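Local atomic coordinates of NAD-dependent benzaldehyde dehydrogenase (Legionella pneumophila, PDB entry 3RHE), a protein that is of uncertain activity, possibly an NAD-dependent benzaldehyde dehydrogenase, and has the fold of the glyoxalase/bleomycin resistance (vicinal oxygen chelate) superfamily. Residues A[7-19]-A[68-80]. Residues are numbered along the deposited sequence; the frame is centred on the assembly and turned at random.
Sequences PNLVLFYVKNPAK and GMELSFQVNSNEM
Y13 and E70 meet almost at right angles, the tyrosine ring and the carboxylate plane 81° apart, with OE2 lying in the ring plane at its edge. Y13 OH is modelled as donor 2.4 Å from E70 OE2, too short for the exact length to be trusted. The extended glutamate chain suits this place because its two oxygens can serve different partners: OE2 meets the phenol, while OE1 forms a salt bridge with R119. R117 is a second partner of the phenol oxygen. Over one face of the Y13 ring, toward its rim, sits the backbone N of M69. Strands 8-14 and 69-74 run antiparallel at the centre of the curved sheet. Each begins a half carrying one helix, the paired beta-alpha-beta-beta-beta arrangement of the vicinal oxygen chelate fold. On the same face as E70, S72 OG sits between backbone N and carbonyl carbon (chi1 80°), a hydroxyl short enough to bend back to L9 O at 3.0 Å; that carbonyl also accepts S72 N at 2.8 Å. L11 CD2, an apolar methyl, touches both E70 OE1 (3.4 Å) and S72 OG. On the other face, F12 offers a broad apolar ring, CD1 resting 3.8 Å from M69 CB, and exposed N8, suitably polar, lies alongside F73, its amide turned 70° from the ring.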
loop_
_atom_site.group_PDB
_atom_site.type_symbol
_atom_site.label_atom_id
_atom_site.label_comp_id
_atom_site.label_asym_id
_atom_site.label_seq_id
_atom_site.Cartn_x
_atom_site.Cartn_y
_atom_site.Cartn_z
ATOM N N PRO A 7 -4.206 -10.256 3.876
ATOM C CA PRO A 7 -3.488 -9.726 2.705
ATOM C C PRO A 7 -3.858 -8.267 2.482
ATOM O O PRO A 7 -3.116 -7.503 1.866
ATOM C CB PRO A 7 -4.052 -10.534 1.536
ATOM C CG PRO A 7 -4.949 -11.582 2.131
ATOM C CD PRO A 7 -5.304 -11.160 3.499
ATOM N N ASN A 8 -5.028 -7.890 2.972
ATOM C CA ASN A 8 -5.512 -6.550 2.728
ATOM C C ASN A 8 -4.793 -5.519 3.585
ATOM O O ASN A 8 -4.457 -5.756 4.755
ATOM C CB ASN A 8 -7.034 -6.491 2.848
ATOM C CG ASN A 8 -7.723 -7.005 1.586
ATOM O OD1 ASN A 8 -7.312 -6.678 0.477
ATOM N ND2 ASN A 8 -8.745 -7.819 1.753
ATOM N N LEU A 9 -4.515 -4.381 2.974
ATOM C CA LEU A 9 -3.779 -3.341 3.655
ATOM C C LEU A 9 -4.236 -1.978 3.159
ATOM O O LEU A 9 -4.189 -1.688 1.966
ATOM C CB LEU A 9 -2.280 -3.537 3.431
ATOM C CG LEU A 9 -1.300 -2.426 3.823
ATOM C CD1 LEU A 9 -1.320 -2.143 5.334
ATOM C CD2 LEU A 9 0.107 -2.822 3.358
ATOM N N VAL A 10 -4.689 -1.148 4.086
ATOM C CA VAL A 10 -5.064 0.223 3.771
ATOM C C VAL A 10 -3.811 1.079 3.908
ATOM O O VAL A 10 -3.144 1.041 4.932
ATOM C CB VAL A 10 -6.174 0.712 4.717
ATOM C CG1 VAL A 10 -6.540 2.178 4.436
ATOM C CG2 VAL A 10 -7.395 -0.190 4.580
ATOM N N LEU A 11 -3.479 1.823 2.862
ATOM C CA LEU A 11 -2.275 2.633 2.841
ATOM C C LEU A 11 -2.644 4.109 2.839
ATOM O O LEU A 11 -3.303 4.582 1.929
ATOM C CB LEU A 11 -1.442 2.319 1.589
ATOM C CG LEU A 11 -0.164 1.480 1.579
ATOM C CD1 LEU A 11 0.108 0.728 2.865
ATOM C CD2 LEU A 11 -0.139 0.560 0.339
ATOM N N PHE A 12 -2.212 4.832 3.864
ATOM C CA PHE A 12 -2.402 6.272 3.921
ATOM C C PHE A 12 -1.093 6.966 3.539
ATOM O O PHE A 12 -0.043 6.693 4.130
ATOM C CB PHE A 12 -2.811 6.692 5.344
ATOM C CG PHE A 12 -4.292 6.565 5.625
ATOM C CD1 PHE A 12 -5.152 5.994 4.692
ATOM C CD2 PHE A 12 -4.817 6.994 6.827
ATOM C CE1 PHE A 12 -6.526 5.869 4.959
ATOM C CE2 PHE A 12 -6.181 6.877 7.101
ATOM C CZ PHE A 12 -7.032 6.314 6.163
ATOM N N TYR A 13 -1.154 7.859 2.558
ATOM C CA TYR A 13 -0.029 8.740 2.283
ATOM C C TYR A 13 0.046 9.777 3.412
ATOM O O TYR A 13 -0.949 10.429 3.709
ATOM C CB TYR A 13 -0.204 9.449 0.938
ATOM C CG TYR A 13 -0.344 8.525 -0.268
ATOM C CD1 TYR A 13 0.001 7.178 -0.196
ATOM C CD2 TYR A 13 -0.793 9.021 -1.496
ATOM C CE1 TYR A 13 -0.126 6.334 -1.315
ATOM C CE2 TYR A 13 -0.917 8.191 -2.619
ATOM C CZ TYR A 13 -0.575 6.855 -2.524
ATOM O OH TYR A 13 -0.692 6.043 -3.644
ATOM N N VAL A 14 1.214 9.912 4.042
ATOM C CA VAL A 14 1.402 10.889 5.115
ATOM C C VAL A 14 2.628 11.800 4.904
ATOM O O VAL A 14 3.663 11.373 4.364
ATOM C CB VAL A 14 1.517 10.213 6.504
ATOM C CG1 VAL A 14 0.268 9.397 6.821
ATOM C CG2 VAL A 14 2.786 9.351 6.609
ATOM N N LYS A 15 2.512 13.053 5.335
ATOM C CA LYS A 15 3.651 13.980 5.241
ATOM C C LYS A 15 4.820 13.546 6.131
ATOM O O LYS A 15 5.989 13.620 5.736
ATOM C CB LYS A 15 3.231 15.404 5.619
ATOM C CG LYS A 15 2.486 16.165 4.534
ATOM C CD LYS A 15 2.360 17.640 4.906
ATOM C CE LYS A 15 2.491 18.542 3.681
ATOM N NZ LYS A 15 2.343 19.996 4.029
ATOM N N ASN A 16 4.498 13.089 7.337
ATOM C CA ASN A 16 5.524 12.703 8.315
ATOM C C ASN A 16 5.135 11.442 9.068
ATOM O O ASN A 16 4.364 11.509 10.021
ATOM C CB ASN A 16 5.766 13.847 9.303
ATOM C CG ASN A 16 6.916 13.561 10.276
ATOM O OD1 ASN A 16 7.061 12.449 10.784
ATOM N ND2 ASN A 16 7.725 14.576 10.542
ATOM N N PRO A 17 5.667 10.286 8.637
ATOM C CA PRO A 17 5.350 8.988 9.239
ATOM C C PRO A 17 5.620 8.945 10.749
ATOM O O PRO A 17 4.891 8.262 11.475
ATOM C CB PRO A 17 6.261 8.026 8.484
ATOM C CG PRO A 17 6.456 8.683 7.147
ATOM C CD PRO A 17 6.533 10.149 7.451
ATOM N N ALA A 18 6.635 9.668 11.215
ATOM C CA ALA A 18 6.923 9.717 12.645
ATOM C C ALA A 18 5.764 10.337 13.412
ATOM O O ALA A 18 5.285 9.767 14.390
ATOM C CB ALA A 18 8.229 10.494 12.922
ATOM N N LYS A 19 5.321 11.511 12.968
ATOM C CA LYS A 19 4.216 12.200 13.618
ATOM C C LYS A 19 2.867 11.496 13.423
ATOM O O LYS A 19 2.012 11.520 14.311
ATOM C CB LYS A 19 4.121 13.649 13.141
ATOM C CG LYS A 19 5.367 14.468 13.431
ATOM C CD LYS A 19 5.047 15.954 13.448
ATOM C CE LYS A 19 6.301 16.795 13.656
ATOM N NZ LYS A 19 5.953 18.218 13.946
ATOM N N GLY A 68 -5.084 10.396 -1.700
ATOM C CA GLY A 68 -4.093 10.410 -0.625
ATOM C C GLY A 68 -3.946 9.067 0.082
ATOM O O GLY A 68 -3.498 8.986 1.221
HETATM N N MSE A 69 -4.312 8.001 -0.617
HETATM C CA MSE A 69 -4.380 6.671 -0.025
HETATM C C MSE A 69 -4.455 5.597 -1.119
HETATM O O MSE A 69 -4.592 5.912 -2.305
HETATM C CB MSE A 69 -5.580 6.566 0.930
HETATM C CG MSE A 69 -6.947 6.758 0.282
HETATM SE SE MSE A 69 -7.600 5.184 -0.744
HETATM C CE MSE A 69 -7.799 3.904 0.703
ATOM N N GLU A 70 -4.314 4.341 -0.715
ATOM C CA GLU A 70 -4.479 3.206 -1.620
ATOM C C GLU A 70 -5.134 2.073 -0.857
ATOM O O GLU A 70 -4.934 1.931 0.350
ATOM C CB GLU A 70 -3.133 2.678 -2.147
ATOM C CG GLU A 70 -2.158 3.701 -2.699
ATOM C CD GLU A 70 -0.808 3.061 -3.032
ATOM O OE1 GLU A 70 -0.646 1.866 -2.733
ATOM O OE2 GLU A 70 0.092 3.739 -3.574
ATOM N N LEU A 71 -5.898 1.254 -1.566
ATOM C CA LEU A 71 -6.333 -0.016 -1.028
ATOM C C LEU A 71 -5.381 -1.018 -1.656
ATOM O O LEU A 71 -5.285 -1.092 -2.883
ATOM C CB LEU A 71 -7.751 -0.327 -1.471
ATOM C CG LEU A 71 -8.707 -1.187 -0.621
ATOM C CD1 LEU A 71 -9.410 -2.194 -1.520
ATOM C CD2 LEU A 71 -8.082 -1.889 0.580
ATOM N N SER A 72 -4.660 -1.770 -0.838
ATOM C CA SER A 72 -3.634 -2.657 -1.386
ATOM C C SER A 72 -3.849 -4.117 -0.992
ATOM O O SER A 72 -4.480 -4.412 0.033
ATOM C CB SER A 72 -2.220 -2.186 -1.007
ATOM O OG SER A 72 -1.870 -2.579 0.309
ATOM N N PHE A 73 -3.308 -5.008 -1.824
ATOM C CA PHE A 73 -3.501 -6.445 -1.719
ATOM C C PHE A 73 -2.117 -7.088 -1.725
ATOM O O PHE A 73 -1.431 -7.047 -2.740
ATOM C CB PHE A 73 -4.254 -6.992 -2.942
ATOM C CG PHE A 73 -5.523 -6.247 -3.293
ATOM C CD1 PHE A 73 -6.767 -6.836 -3.092
ATOM C CD2 PHE A 73 -5.477 -4.976 -3.852
ATOM C CE1 PHE A 73 -7.936 -6.164 -3.421
ATOM C CE2 PHE A 73 -6.636 -4.303 -4.184
ATOM C CZ PHE A 73 -7.870 -4.897 -3.969
ATOM N N GLN A 74 -1.714 -7.675 -0.604
ATOM C CA GLN A 74 -0.420 -8.336 -0.506
ATOM C C GLN A 74 -0.551 -9.784 -0.982
ATOM O O GLN A 74 -1.439 -10.511 -0.528
ATOM C CB GLN A 74 0.117 -8.296 0.924
ATOM C CG GLN A 74 1.556 -8.784 1.032
ATOM C CD GLN A 74 2.076 -8.811 2.463
ATOM O OE1 GLN A 74 1.497 -8.201 3.366
ATOM N NE2 GLN A 74 3.174 -9.532 2.676
ATOM N N VAL A 75 0.306 -10.187 -1.918
ATOM C CA VAL A 75 0.249 -11.561 -2.436
ATOM C C VAL A 75 1.559 -12.309 -2.209
ATOM O O VAL A 75 2.569 -11.720 -1.809
ATOM C CB VAL A 75 -0.170 -11.627 -3.943
ATOM C CG1 VAL A 75 -1.534 -11.006 -4.122
ATOM C CG2 VAL A 75 0.853 -10.924 -4.829
ATOM N N ASN A 76 1.528 -13.606 -2.489
ATOM C CA ASN A 76 2.583 -14.526 -2.078
ATOM C C ASN A 76 3.913 -14.458 -2.860
ATOM O O ASN A 76 4.976 -14.789 -2.324
ATOM C CB ASN A 76 2.031 -15.966 -2.077
ATOM C CG ASN A 76 1.911 -16.556 -3.486
ATOM O OD1 ASN A 76 0.907 -16.366 -4.189
ATOM N ND2 ASN A 76 2.935 -17.287 -3.893
ATOM N N SER A 77 3.870 -14.043 -4.118
ATOM C CA SER A 77 5.076 -14.092 -4.941
ATOM C C SER A 77 5.005 -13.124 -6.102
ATOM O O SER A 77 3.928 -12.624 -6.435
ATOM C CB SER A 77 5.275 -15.510 -5.499
ATOM O OG SER A 77 4.167 -15.878 -6.305
ATOM N N ASN A 78 6.153 -12.896 -6.739
ATOM C CA ASN A 78 6.221 -12.044 -7.914
ATOM C C ASN A 78 5.379 -12.612 -9.045
ATOM O O ASN A 78 4.744 -11.872 -9.796
ATOM C CB ASN A 78 7.675 -11.860 -8.370
ATOM C CG ASN A 78 8.471 -10.971 -7.432
ATOM O OD1 ASN A 78 8.002 -10.602 -6.356
ATOM N ND2 ASN A 78 9.688 -10.625 -7.837
ATOM N N GLU A 79 5.393 -13.936 -9.172
ATOM C CA GLU A 79 4.564 -14.618 -10.159
ATOM C C GLU A 79 3.075 -14.356 -9.927
ATOM O O GLU A 79 2.332 -14.141 -10.866
ATOM C CB GLU A 79 4.849 -16.131 -10.157
ATOM C CG GLU A 79 6.215 -16.508 -10.738
ATOM C CD GLU A 79 7.373 -16.414 -9.734
ATOM O OE1 GLU A 79 7.150 -16.137 -8.531
ATOM O OE2 GLU A 79 8.526 -16.607 -10.168
HETATM N N MSE A 80 2.632 -14.371 -8.674
HETATM C CA MSE A 80 1.230 -14.050 -8.405
HETATM C C MSE A 80 0.922 -12.588 -8.777
HETATM O O MSE A 80 -0.147 -12.289 -9.309
HETATM C CB MSE A 80 0.853 -14.329 -6.939
HETATM C CG MSE A 80 -0.612 -14.035 -6.632
HETATM SE SE MSE A 80 -1.806 -15.058 -7.798
HETATM C CE MSE A 80 -2.236 -16.541 -6.620
#